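Local coordinates for protein hydrolase, haloacid dehalogenase-like family (Chlorobaculum tepidum, PDB 2HCF) that probably acts as a magnesium-dependent hydrolase of the haloacid dehalogenase superfamily, its natural substrate not established, at residues Tyr34-Thr40 with Val57-Leu63; Met21-Leu26 with Tyr79-Phe83; Ala87-Ile92 with His126-Pro131; Ala29-Tyr34 with Lys71-Ala75; Glu96-Leu101 with Asn217-Thr221. All coordinates share one frame; numbering follows the deposited sequence.

Contact 1 (Tyr34-Thr40 with Val57-Leu63)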
# COMPACT_ATOMS: atom_id res chain seq x y z
N TYR A 34 24.75 -4.30 -2.61
CA TYR A 34 25.16 -5.70 -2.67
C TYR A 34 26.02 -6.08 -3.89
O TYR A 34 26.56 -7.19 -3.93
CB TYR A 34 23.92 -6.60 -2.69
CG TYR A 34 23.04 -6.50 -1.47
CD1 TYR A 34 23.31 -7.25 -0.32
CD2 TYR A 34 21.91 -5.69 -1.47
CE1 TYR A 34 22.48 -7.18 0.79
CE2 TYR A 34 21.08 -5.61 -0.37
CZ TYR A 34 21.36 -6.35 0.75
OH TYR A 34 20.53 -6.24 1.83
N GLY A 35 26.12 -5.20 -4.88
CA GLY A 35 26.80 -5.51 -6.14
C GLY A 35 25.91 -6.07 -7.25
O GLY A 35 26.30 -6.09 -8.40
N THR A 36 24.71 -6.53 -6.90
CA THR A 36 23.80 -7.14 -7.85
C THR A 36 22.39 -6.61 -7.61
O THR A 36 22.03 -6.30 -6.49
CB THR A 36 23.80 -8.66 -7.72
OG1 THR A 36 22.91 -9.22 -8.69
CG2 THR A 36 23.40 -9.12 -6.33
N GLU A 37 21.62 -6.51 -8.69
CA GLU A 37 20.19 -6.21 -8.59
C GLU A 37 19.36 -7.45 -8.36
O GLU A 37 18.15 -7.37 -8.24
CB GLU A 37 19.67 -5.47 -9.84
CG GLU A 37 19.83 -6.21 -11.17
CD GLU A 37 19.10 -5.51 -12.32
OE1 GLU A 37 17.89 -5.76 -12.50
OE2 GLU A 37 19.74 -4.72 -13.06
N GLY A 38 20.01 -8.59 -8.25
CA GLY A 38 19.30 -9.81 -8.07
C GLY A 38 18.65 -10.18 -9.37
O GLY A 38 19.11 -9.80 -10.44
N SER A 39 17.58 -10.95 -9.27
CA SER A 39 16.93 -11.51 -10.43
C SER A 39 15.51 -11.89 -10.08
O SER A 39 15.28 -12.69 -9.18
CB SER A 39 17.70 -12.76 -10.92
OG SER A 39 17.25 -13.21 -12.18
N THR A 40 14.54 -11.18 -10.61
CA THR A 40 14.35 -9.73 -10.39
C THR A 40 12.99 -9.44 -10.98
O THR A 40 12.12 -10.32 -10.90
CB THR A 40 15.46 -8.75 -10.91
OG1 THR A 40 14.96 -7.40 -10.78
CG2 THR A 40 15.89 -9.02 -12.41
N VAL A 57 14.33 -11.11 -4.58
CA VAL A 57 15.20 -10.94 -5.76
C VAL A 57 16.68 -11.27 -5.50
O VAL A 57 17.38 -11.73 -6.41
CB VAL A 57 15.03 -9.54 -6.37
CG1 VAL A 57 13.55 -9.26 -6.66
CG2 VAL A 57 15.61 -8.48 -5.47
N LEU A 58 17.14 -11.03 -4.27
CA LEU A 58 18.49 -11.38 -3.85
C LEU A 58 18.62 -12.85 -3.55
O LEU A 58 19.62 -13.48 -3.93
CB LEU A 58 18.93 -10.55 -2.63
CG LEU A 58 19.05 -9.04 -2.94
CD1 LEU A 58 19.43 -8.26 -1.69
CD2 LEU A 58 20.06 -8.80 -4.04
N SER A 59 17.65 -13.43 -2.87
CA SER A 59 17.75 -14.85 -2.59
C SER A 59 17.71 -15.69 -3.90
O SER A 59 18.32 -16.76 -3.97
CB SER A 59 16.69 -15.27 -1.58
OG SER A 59 15.42 -15.22 -2.18
N ASN A 60 17.03 -15.18 -4.93
CA ASN A 60 16.99 -15.79 -6.27
C ASN A 60 18.37 -15.96 -6.90
O ASN A 60 18.60 -16.91 -7.65
CB ASN A 60 16.11 -14.96 -7.23
CG ASN A 60 14.61 -15.18 -7.03
OD1 ASN A 60 14.19 -16.14 -6.39
ND2 ASN A 60 13.80 -14.28 -7.61
N VAL A 61 19.30 -15.04 -6.61
CA VAL A 61 20.64 -15.17 -7.15
C VAL A 61 21.63 -15.87 -6.18
O VAL A 61 22.81 -15.94 -6.47
CB VAL A 61 21.20 -13.83 -7.68
CG1 VAL A 61 20.33 -13.32 -8.78
CG2 VAL A 61 21.35 -12.80 -6.59
N GLY A 62 21.14 -16.39 -5.06
CA GLY A 62 21.93 -17.24 -4.17
C GLY A 62 22.42 -16.63 -2.87
O GLY A 62 23.12 -17.28 -2.11
N LEU A 63 22.07 -15.37 -2.59
CA LEU A 63 22.41 -14.75 -1.30
C LEU A 63 21.65 -15.39 -0.14
O LEU A 63 20.48 -15.66 -0.27
CB LEU A 63 22.10 -13.25 -1.33
CG LEU A 63 23.13 -12.30 -1.93
CD1 LEU A 63 22.98 -12.18 -3.44
CD2 LEU A 63 23.05 -10.91 -1.29
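Leu58 lays CD1 over one face of the Tyr34 ring, 3.6 Å from the centroid and 19° off the normal, a CH-pi contact in the helical cap of this haloacid dehalogenase-like fold. The loop leaving helix 21-34 here folds back over the end of helix 50-59. Leu63 meets the same ring obliquely, through CD2. The other branch of Leu58, CD2, lies against Thr36 CG2, which also has methyls of Val61 and Leu63 close by, so one threonine methyl is shared by three aliphatic side chains. Farther along, Val61 CG1 presses on Ser39 CB at a tight 3.4 Å, and the contact turns polar. Ser39 N donates to Val57 O at 3.0 Å; Gly38, at positive phi, lies directly against the same carbonyl, its CA approaching with a CA-H...O geometry. Beside it Asn60 ND2 reaches Ser39 O at 2.7 Å, the donor lying in the carbonyl plane and the acceptor close to the amide plane. Behind these contacts, Thr36 OG1, anti to its own nitrogen (chi1 -179°), accepts from Gly38 N in an ST turn, while Tyr34 OH is bonded to Ile68 O of helix 65-86.

Contact 2 (Met21-Leu26 with Tyr79-Phe83)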
# COMPACT_ATOMS: atom_id res chain seq x y z
N MSE A 21 10.56 3.39 -14.03
CA MSE A 21 11.71 3.85 -13.24
C MSE A 21 11.74 3.33 -11.79
O MSE A 21 12.81 3.15 -11.23
CB MSE A 21 11.75 5.39 -13.26
CG MSE A 21 10.55 6.08 -12.63
SE MSE A 21 10.66 6.33 -10.69
CE MSE A 21 12.14 7.46 -10.59
N ASN A 22 10.58 3.08 -11.19
CA ASN A 22 10.55 2.56 -9.81
C ASN A 22 11.37 1.28 -9.69
O ASN A 22 12.18 1.12 -8.78
CB ASN A 22 9.09 2.33 -9.37
CG ASN A 22 8.92 2.28 -7.83
OD1 ASN A 22 7.78 2.26 -7.33
ND2 ASN A 22 10.02 2.25 -7.09
N ARG A 23 11.17 0.37 -10.64
CA ARG A 23 11.88 -0.93 -10.66
C ARG A 23 13.38 -0.70 -10.85
O ARG A 23 14.20 -1.39 -10.27
CB ARG A 23 11.28 -1.85 -11.75
CG ARG A 23 12.19 -2.93 -12.29
N ARG A 24 13.72 0.31 -11.63
CA ARG A 24 15.11 0.61 -11.90
C ARG A 24 15.82 1.32 -10.75
O ARG A 24 17.00 1.13 -10.56
CB ARG A 24 15.22 1.38 -13.19
CG ARG A 24 14.68 0.55 -14.39
CD ARG A 24 15.09 1.15 -15.76
NE ARG A 24 14.73 2.58 -15.85
CZ ARG A 24 13.54 3.04 -16.22
NH1 ARG A 24 12.56 2.21 -16.58
NH2 ARG A 24 13.33 4.35 -16.23
N VAL A 25 15.09 2.16 -10.01
CA VAL A 25 15.59 2.73 -8.76
C VAL A 25 15.95 1.64 -7.76
O VAL A 25 17.01 1.68 -7.14
CB VAL A 25 14.52 3.68 -8.13
CG1 VAL A 25 14.87 4.03 -6.67
CG2 VAL A 25 14.36 4.93 -8.95
N LEU A 26 15.08 0.65 -7.60
CA LEU A 26 15.42 -0.44 -6.71
C LEU A 26 16.65 -1.21 -7.20
O LEU A 26 17.55 -1.49 -6.41
CB LEU A 26 14.25 -1.40 -6.50
CG LEU A 26 14.54 -2.52 -5.47
CD1 LEU A 26 14.84 -2.00 -4.07
CD2 LEU A 26 13.37 -3.48 -5.40
N TYR A 79 17.62 2.99 -1.55
CA TYR A 79 16.42 2.94 -2.40
C TYR A 79 15.55 4.20 -2.19
O TYR A 79 15.17 4.88 -3.14
CB TYR A 79 15.61 1.66 -2.11
CG TYR A 79 14.20 1.73 -2.65
CD1 TYR A 79 13.97 1.71 -4.00
CD2 TYR A 79 13.12 1.89 -1.80
CE1 TYR A 79 12.68 1.82 -4.52
CE2 TYR A 79 11.83 2.00 -2.29
CZ TYR A 79 11.62 1.97 -3.66
OH TYR A 79 10.36 2.08 -4.17
N ILE A 80 15.27 4.51 -0.93
CA ILE A 80 14.42 5.66 -0.60
C ILE A 80 15.03 6.96 -1.12
O ILE A 80 14.35 7.77 -1.75
CB ILE A 80 14.17 5.75 0.95
CG1 ILE A 80 13.30 4.58 1.40
CG2 ILE A 80 13.55 7.07 1.32
CD1 ILE A 80 13.30 4.31 2.89
N ALA A 81 16.32 7.15 -0.84
CA ALA A 81 17.00 8.37 -1.24
C ALA A 81 17.03 8.50 -2.76
O ALA A 81 16.76 9.57 -3.31
CB ALA A 81 18.42 8.37 -0.69
N LEU A 82 17.31 7.38 -3.44
CA LEU A 82 17.35 7.39 -4.91
C LEU A 82 15.98 7.67 -5.51
O LEU A 82 15.87 8.41 -6.49
CB LEU A 82 17.88 6.06 -5.41
CG LEU A 82 18.78 6.07 -6.63
CD1 LEU A 82 19.86 7.17 -6.55
CD2 LEU A 82 19.40 4.67 -6.75
N PHE A 83 14.93 7.09 -4.91
CA PHE A 83 13.57 7.31 -5.37
C PHE A 83 13.23 8.79 -5.24
O PHE A 83 12.74 9.41 -6.20
CB PHE A 83 12.57 6.41 -4.62
CG PHE A 83 11.18 6.49 -5.20
CD1 PHE A 83 10.91 5.91 -6.43
CD2 PHE A 83 10.20 7.27 -4.59
CE1 PHE A 83 9.64 6.02 -7.00
CE2 PHE A 83 8.93 7.42 -5.18
CZ PHE A 83 8.66 6.80 -6.37
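Val25 pushes its CG1 methyl into a hollow on helix 79-83 floored by backbone, 3.5 Å from Phe83 N and 3.6 Å from Tyr79 O, and walled by Tyr79 CD1, Leu82 CB and Phe83 CB. Its chi1 of 167° sets that methyl opposite the backbone nitrogen and directs it into the gap. The short helical segments run broadly antiparallel, with 137° between their directions and 9.4 Å between axes. In return, the Tyr79 ring lies obliquely against Val25 and Leu26: CD1 touches both Val25 CG1 and Leu26 CD1, the latter at 3.8 Å. Phe83 fills the next space along, meeting Val25 through CB and offering CE1 to the selenium of Met21, a selenomethionine whose doubly bent chain brings SE to 3.8 Å in an oblique Met-aromatic contact. Asn22 closes the row. Its amide is nearly coplanar with the Tyr79 ring, at 7°, and ND2 donates to Tyr79 OH at 2.9 Å in a nearly straight bond. Asn22 OD1 in turn accepts from Lys127 NZ, which also pairs with the magnesium ligand Asp12. The chemistry implies that both ends of one amide are fixed, so this cap-helix interface is tied through Asn22 and Lys127 to the edge of the metal site.

Contact 3 (Ala87-Ile92 with His126-Pro131)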
# COMPACT_ATOMS: atom_id res chain seq x y z
N ALA A 87 12.43 10.47 -8.93
CA ALA A 87 11.00 10.54 -9.24
C ALA A 87 10.54 11.98 -9.49
O ALA A 87 10.97 12.89 -8.79
CB ALA A 87 10.19 9.91 -8.14
N ARG A 88 9.69 12.18 -10.49
CA ARG A 88 9.06 13.47 -10.77
C ARG A 88 7.56 13.27 -10.88
O ARG A 88 7.08 12.14 -11.04
CB ARG A 88 9.56 14.06 -12.10
CG ARG A 88 11.09 14.26 -12.23
CD ARG A 88 11.62 15.37 -11.33
NE ARG A 88 13.06 15.60 -11.49
CZ ARG A 88 14.02 15.20 -10.65
NH1 ARG A 88 13.74 14.52 -9.54
NH2 ARG A 88 15.30 15.48 -10.92
N ARG A 89 6.81 14.37 -10.82
CA ARG A 89 5.34 14.33 -10.89
C ARG A 89 4.88 13.54 -12.09
O ARG A 89 3.94 12.77 -12.02
CB ARG A 89 4.79 15.76 -10.98
CG ARG A 89 3.28 15.84 -11.21
CD ARG A 89 2.49 15.14 -10.10
NE ARG A 89 1.05 15.17 -10.34
CZ ARG A 89 0.34 14.21 -10.93
NH1 ARG A 89 0.93 13.11 -11.38
NH2 ARG A 89 -0.96 14.35 -11.09
N GLU A 90 5.60 13.69 -13.19
CA GLU A 90 5.25 13.01 -14.45
C GLU A 90 5.39 11.49 -14.42
O GLU A 90 4.91 10.80 -15.33
CB GLU A 90 6.11 13.57 -15.58
CG GLU A 90 5.79 15.03 -15.92
CD GLU A 90 6.35 16.07 -14.93
OE1 GLU A 90 7.29 15.77 -14.16
OE2 GLU A 90 5.82 17.22 -14.92
N ASP A 91 6.06 10.98 -13.39
CA ASP A 91 6.17 9.54 -13.16
C ASP A 91 4.94 8.95 -12.46
O ASP A 91 4.79 7.74 -12.44
CB ASP A 91 7.44 9.23 -12.33
CG ASP A 91 8.72 9.59 -13.07
OD1 ASP A 91 8.80 9.35 -14.30
OD2 ASP A 91 9.67 10.09 -12.43
N ILE A 92 4.07 9.80 -11.89
CA ILE A 92 2.93 9.35 -11.08
C ILE A 92 1.64 9.61 -11.85
O ILE A 92 1.41 10.70 -12.39
CB ILE A 92 2.86 10.07 -9.66
CG1 ILE A 92 4.20 10.00 -8.91
CG2 ILE A 92 1.75 9.49 -8.79
CD1 ILE A 92 4.71 8.59 -8.58
N HIS A 126 6.27 9.69 -0.50
CA HIS A 126 6.79 10.53 -1.60
C HIS A 126 5.94 10.32 -2.87
O HIS A 126 5.60 11.27 -3.57
CB HIS A 126 8.25 10.23 -1.92
CG HIS A 126 8.86 11.22 -2.86
ND1 HIS A 126 8.99 12.56 -2.55
CD2 HIS A 126 9.32 11.08 -4.12
CE1 HIS A 126 9.54 13.18 -3.57
NE2 HIS A 126 9.75 12.31 -4.54
N LYS A 127 5.57 9.09 -3.15
CA LYS A 127 4.65 8.86 -4.26
C LYS A 127 3.31 9.68 -4.10
O LYS A 127 2.74 10.14 -5.08
CB LYS A 127 4.30 7.36 -4.33
CG LYS A 127 5.42 6.45 -4.81
CD LYS A 127 5.01 4.94 -4.76
CE LYS A 127 6.14 4.03 -5.16
NZ LYS A 127 5.67 2.56 -5.14
N LEU A 128 2.78 9.75 -2.88
CA LEU A 128 1.50 10.40 -2.60
C LEU A 128 1.68 11.92 -2.65
O LEU A 128 0.79 12.66 -3.09
CB LEU A 128 0.97 9.99 -1.21
CG LEU A 128 0.62 8.51 -0.95
CD1 LEU A 128 0.35 8.43 0.52
CD2 LEU A 128 -0.56 8.08 -1.73
N LYS A 129 2.85 12.39 -2.23
CA LYS A 129 3.16 13.84 -2.22
C LYS A 129 3.29 14.49 -3.60
O LYS A 129 2.97 15.72 -3.81
CB LYS A 129 4.49 14.06 -1.48
CG LYS A 129 4.41 14.15 0.04
CD LYS A 129 5.73 14.63 0.65
CE LYS A 129 5.84 14.29 2.17
NZ LYS A 129 5.68 15.50 3.07
N LEU A 130 3.83 13.73 -4.55
CA LEU A 130 4.00 14.26 -5.92
C LEU A 130 2.67 14.76 -6.48
O LEU A 130 2.55 15.91 -6.79
CB LEU A 130 4.72 13.25 -6.83
CG LEU A 130 6.19 13.10 -6.48
CD1 LEU A 130 6.83 11.95 -7.18
CD2 LEU A 130 6.95 14.39 -6.81
N PRO A 131 1.63 13.91 -6.54
CA PRO A 131 0.30 14.42 -6.92
C PRO A 131 -0.51 15.14 -5.81
O PRO A 131 -1.64 15.55 -6.04
CB PRO A 131 -0.42 13.15 -7.38
CG PRO A 131 0.15 12.12 -6.55
CD PRO A 131 1.59 12.46 -6.33
O HOH W 1 11.29 13.40 -6.31
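Arg89 bends round the end of helix 121-129, its guanidinium meeting Pro131 face on. From CB the chain leaves with CG anti to the backbone nitrogen (chi1 174°), then kinks at chi2 (59°) and swings back toward the other segment. CD then comes to 3.4 Å from Leu130 O. NE sits 3.6 Å from Pro131 CA, and CZ has Pro131 CB above its centre at 3.8 Å. At the tip NH2 stays by Pro131 CB, whereas NH1 makes a weak bond to Ile92 O, which lies at the edge of the guanidinium in its plane. The apolar filling lies beside this arm: Leu130 CD1 touches Ile92 CG1 at 3.7 Å and Ala87 CB at 4.0 Å, while Ile92 CG2 packs on Pro131 CG. On the far flank a water donates to Ala87 O and also bonds His126 NE2, lying in the plane of the imidazole. The contact thus joins the turn between helix 65-86 and strand 92-94 to the end of helix 121-129, and Ile92 also packs on Leu16 and Val18 of strand 16-18, the antiparallel partner of strand 92-94.

Contact 4 (Ala29-Tyr34 with Lys71-Ala75)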
# COMPACT_ATOMS: atom_id res chain seq x y z
N ALA A 29 19.79 0.59 -6.46
CA ALA A 29 20.12 0.66 -5.05
C ALA A 29 20.75 -0.64 -4.59
O ALA A 29 21.74 -0.64 -3.84
CB ALA A 29 18.89 0.99 -4.24
N LEU A 30 20.19 -1.76 -5.04
CA LEU A 30 20.76 -3.05 -4.70
C LEU A 30 22.15 -3.28 -5.33
O LEU A 30 23.02 -3.88 -4.70
CB LEU A 30 19.79 -4.17 -5.10
CG LEU A 30 18.43 -4.13 -4.42
CD1 LEU A 30 17.58 -5.30 -4.85
CD2 LEU A 30 18.57 -4.16 -2.88
N ILE A 31 22.35 -2.85 -6.57
CA ILE A 31 23.68 -2.92 -7.18
C ILE A 31 24.68 -2.14 -6.33
O ILE A 31 25.80 -2.60 -6.05
CB ILE A 31 23.69 -2.37 -8.62
CG1 ILE A 31 22.96 -3.34 -9.56
CG2 ILE A 31 25.13 -2.17 -9.12
CD1 ILE A 31 22.57 -2.72 -10.92
N GLU A 32 24.27 -0.96 -5.89
CA GLU A 32 25.11 -0.12 -5.07
C GLU A 32 25.51 -0.75 -3.74
O GLU A 32 26.64 -0.59 -3.30
CB GLU A 32 24.45 1.23 -4.81
CG GLU A 32 25.35 2.15 -4.02
CD GLU A 32 24.85 3.59 -3.94
OE1 GLU A 32 24.01 4.00 -4.80
OE2 GLU A 32 25.32 4.30 -3.01
N VAL A 33 24.60 -1.48 -3.12
CA VAL A 33 24.82 -2.01 -1.78
C VAL A 33 25.37 -3.43 -1.81
O VAL A 33 26.33 -3.74 -1.12
CB VAL A 33 23.52 -1.94 -0.96
CG1 VAL A 33 23.62 -2.69 0.35
CG2 VAL A 33 23.15 -0.44 -0.71
N TYR A 34 24.75 -4.30 -2.61
CA TYR A 34 25.16 -5.70 -2.67
C TYR A 34 26.02 -6.08 -3.89
O TYR A 34 26.56 -7.19 -3.93
CB TYR A 34 23.92 -6.60 -2.69
CG TYR A 34 23.04 -6.50 -1.47
CD1 TYR A 34 23.31 -7.25 -0.32
CD2 TYR A 34 21.91 -5.69 -1.47
CE1 TYR A 34 22.48 -7.18 0.79
CE2 TYR A 34 21.08 -5.61 -0.37
CZ TYR A 34 21.36 -6.35 0.75
OH TYR A 34 20.53 -6.24 1.83
N LYS A 71 22.94 -6.07 5.28
CA LYS A 71 22.98 -4.77 4.62
C LYS A 71 21.58 -4.24 4.26
O LYS A 71 21.46 -3.29 3.52
CB LYS A 71 23.81 -4.84 3.35
CG LYS A 71 25.27 -5.25 3.55
CD LYS A 71 26.00 -5.09 2.20
CE LYS A 71 27.44 -5.52 2.23
NZ LYS A 71 28.02 -5.73 0.81
N PHE A 72 20.55 -4.87 4.81
CA PHE A 72 19.17 -4.52 4.46
C PHE A 72 18.86 -3.05 4.72
O PHE A 72 18.36 -2.34 3.83
CB PHE A 72 18.17 -5.42 5.21
CG PHE A 72 16.74 -5.13 4.89
CD1 PHE A 72 16.06 -4.11 5.56
CD2 PHE A 72 16.07 -5.83 3.90
CE1 PHE A 72 14.73 -3.82 5.29
CE2 PHE A 72 14.74 -5.52 3.61
CZ PHE A 72 14.08 -4.51 4.33
N ASP A 73 19.19 -2.56 5.91
CA ASP A 73 18.85 -1.16 6.25
C ASP A 73 19.53 -0.18 5.32
O ASP A 73 18.90 0.78 4.88
CB ASP A 73 19.17 -0.83 7.72
CG ASP A 73 18.28 -1.59 8.70
OD1 ASP A 73 17.12 -1.94 8.38
OD2 ASP A 73 18.76 -1.87 9.83
N LYS A 74 20.80 -0.42 4.98
CA LYS A 74 21.47 0.42 3.99
C LYS A 74 20.82 0.35 2.59
O LYS A 74 20.69 1.36 1.91
CB LYS A 74 22.96 0.08 3.91
CG LYS A 74 23.70 0.87 2.85
CD LYS A 74 25.05 1.36 3.28
CE LYS A 74 25.50 2.54 2.38
NZ LYS A 74 24.62 3.78 2.51
N ALA A 75 20.43 -0.84 2.17
CA ALA A 75 19.68 -1.02 0.91
C ALA A 75 18.37 -0.23 0.93
O ALA A 75 18.05 0.49 -0.02
CB ALA A 75 19.41 -2.50 0.65
O HOH W 2 27.90 -7.93 -1.45
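Ala75 CB lies at the apolar centre, 3.7 Å from Tyr34 CE2 and 4.0 Å from Leu30 CD2, where Val33 and Ala75 have the nearest CA atoms of the two segments. Val33 divides its methyls between neighbouring positions on helix 71-75. CG1, placed anti to the backbone nitrogen by a chi1 of 170°, touches Lys71 CB at 3.7 Å, while CG2 rests on Ala75 CA and on Lys74 CG. Tyr34 slides past Lys71 in the opposite direction, its CE1 3.7 Å from Lys71 CB, and that one lysine carbon therefore touches both Val33 CG1 and Tyr34 CE1. The phenol oxygen ends beside the backbone at Lys71 and Phe72, its hydroxyl already satisfied by Ile68 O. Beyond CB, the lysine chain stays extended along the flank of helix 29-34, and CD passes 3.6 Å from Val33 O. Lys71 NZ then donates to Val33 O at 3.2 Å, tilted 16° from the carbonyl plane. A water donating to Tyr34 O also accepts a weak bond from Lys71 NZ. The positive group therefore lies by the last carbonyls of helix 21-34, where it would be expected to interact well with the negative end of the helix dipole. Helices 29-34 and 71-75 run 141° apart in direction with axes 9.6 Å from each other, a roughly antiparallel packing of the kind found in the alpha-helical cap that the haloacid dehalogenase-like fold carries between its first core strand and the next.

Contact 5 (Glu96-Leu101 with Asn217-Thr221)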
# COMPACT_ATOMS: atom_id res chain seq x y z
N GLU A 96 -8.50 6.84 -11.45
CA GLU A 96 -9.77 7.54 -11.72
C GLU A 96 -10.54 7.79 -10.43
O GLU A 96 -10.75 6.87 -9.65
CB GLU A 96 -10.65 6.76 -12.71
CG GLU A 96 -11.96 7.51 -13.04
CD GLU A 96 -12.76 6.88 -14.18
OE1 GLU A 96 -12.51 5.72 -14.54
OE2 GLU A 96 -13.66 7.59 -14.71
N GLY A 97 -10.90 9.04 -10.16
CA GLY A 97 -11.79 9.36 -9.02
C GLY A 97 -11.16 9.45 -7.64
O GLY A 97 -11.84 9.70 -6.64
N VAL A 98 -9.84 9.26 -7.58
CA VAL A 98 -9.14 9.15 -6.29
C VAL A 98 -9.19 10.44 -5.46
O VAL A 98 -9.52 10.40 -4.27
CB VAL A 98 -7.70 8.70 -6.53
CG1 VAL A 98 -6.80 8.98 -5.29
CG2 VAL A 98 -7.69 7.25 -6.94
N ARG A 99 -8.90 11.59 -6.07
CA ARG A 99 -8.87 12.84 -5.29
C ARG A 99 -10.28 13.17 -4.77
O ARG A 99 -10.45 13.54 -3.62
CB ARG A 99 -8.28 14.01 -6.08
CG ARG A 99 -7.96 15.22 -5.16
CD ARG A 99 -7.49 16.48 -5.88
NE ARG A 99 -6.42 16.21 -6.85
CZ ARG A 99 -5.12 16.15 -6.57
NH1 ARG A 99 -4.65 16.36 -5.33
NH2 ARG A 99 -4.26 15.88 -7.54
N GLU A 100 -11.28 12.97 -5.63
CA GLU A 100 -12.68 13.17 -5.29
C GLU A 100 -13.10 12.29 -4.11
O GLU A 100 -13.79 12.74 -3.21
CB GLU A 100 -13.57 12.87 -6.50
CG GLU A 100 -13.37 13.79 -7.71
CD GLU A 100 -12.14 13.45 -8.58
OE1 GLU A 100 -11.42 12.44 -8.34
OE2 GLU A 100 -11.88 14.24 -9.52
N LEU A 101 -12.64 11.05 -4.11
CA LEU A 101 -13.02 10.09 -3.08
C LEU A 101 -12.37 10.46 -1.74
O LEU A 101 -13.00 10.39 -0.68
CB LEU A 101 -12.59 8.68 -3.49
CG LEU A 101 -12.86 7.55 -2.49
CD1 LEU A 101 -14.34 7.46 -2.13
CD2 LEU A 101 -12.35 6.20 -3.00
N ASN A 217 -13.52 0.47 -10.80
CA ASN A 217 -12.72 1.64 -10.53
C ASN A 217 -13.51 2.55 -9.58
O ASN A 217 -14.62 2.18 -9.18
CB ASN A 217 -12.40 2.35 -11.85
CG ASN A 217 -13.65 2.69 -12.65
OD1 ASN A 217 -14.54 3.37 -12.16
ND2 ASN A 217 -13.71 2.21 -13.89
N PHE A 218 -12.99 3.73 -9.26
CA PHE A 218 -13.66 4.61 -8.30
C PHE A 218 -14.28 5.84 -8.98
O PHE A 218 -14.40 6.89 -8.36
CB PHE A 218 -12.69 5.09 -7.21
CG PHE A 218 -12.12 4.01 -6.32
CD1 PHE A 218 -12.89 2.95 -5.86
CD2 PHE A 218 -10.80 4.10 -5.87
CE1 PHE A 218 -12.35 1.98 -4.99
CE2 PHE A 218 -10.26 3.14 -5.01
CZ PHE A 218 -11.04 2.08 -4.58
N ALA A 219 -14.69 5.71 -10.24
CA ALA A 219 -15.36 6.80 -10.96
C ALA A 219 -16.59 7.36 -10.26
O ALA A 219 -16.77 8.58 -10.26
CB ALA A 219 -15.75 6.34 -12.35
N GLU A 220 -17.42 6.51 -9.67
CA GLU A 220 -18.69 6.97 -9.05
C GLU A 220 -18.52 7.25 -7.56
O GLU A 220 -18.79 6.41 -6.71
CB GLU A 220 -19.80 5.95 -9.28
CG GLU A 220 -19.95 5.44 -10.70
CD GLU A 220 -20.27 6.54 -11.74
OE1 GLU A 220 -20.89 7.58 -11.40
OE2 GLU A 220 -19.92 6.33 -12.93
N THR A 221 -18.06 8.46 -7.24
CA THR A 221 -17.66 8.79 -5.87
C THR A 221 -18.73 8.45 -4.83
O THR A 221 -18.45 7.78 -3.86
CB THR A 221 -17.30 10.28 -5.79
OG1 THR A 221 -16.41 10.56 -6.87
CG2 THR A 221 -16.61 10.61 -4.49
O HOH W 3 -10.16 4.31 -9.90
O HOH W 4 -14.32 8.82 -6.67
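Leu101 CD2 sits over one face of the Phe218 ring, 4.1 Å from its centroid and 18° off the normal, a CH-pi contact that forms the close-packed side of this junction. CG anti to the Leu101 nitrogen (chi1 177°), together with a chi2 of 57°, puts CD2 over the ring. Thr221 adds a second apolar touch, CG2 lying 3.9 Å from Leu101 CA. Both Leu101 and Phe218 also pack on Val224 of helix 221-229. The contact thereby joins the start of helix 98-106 to the loop after strand 213-215, an outermost strand of the parallel sheet in the Rossmann-like core of the haloacid dehalogenase fold. Gly97, at the N-cap position with positive phi, has CA 3.7 Å from Phe218 O. Water joins the two backbones beside this: one molecule donates to both Gly97 O and Phe218 O and accepts from Thr221 OG1 at 2.7 Å, while another links Glu96 O with Phe218 N. The outer side is looser still. There the extended Glu96 chain lies over Ala219, OE2 3.4 Å from Ala219 CB, and OE1 is no nearer than 3.7 Å to Asn217 CG. Asn217 OD1 instead accepts from Ala219 N at 3.0 Å, making an Asx turn.

Contacts 2 and 4 pair the same two helices, 21-34 and 65-86, at successive levels: contact 2 is partly buried and lies nearer the Asp10, Asp12 and Asp178 site, while contact 4 reaches the outer end and finishes in lysine and water. Contact 1, a surface contact farther out, adds helix 50-59 and shares Tyr34 with contact 4; there two hydrogen bonds to and from the loop backbone join the CH-pi packing. Contact 3 sits about 13 Å from contact 2, centre to centre, and meets it through Lys127 and Asn22. Contact 5 lies across the chain's centre from contacts 1 and 4, yet reaches contact 3 through a probable Arg99-Pro131 hydrogen bond. Within contacts 3, 4 and 5 the two segments also share waters.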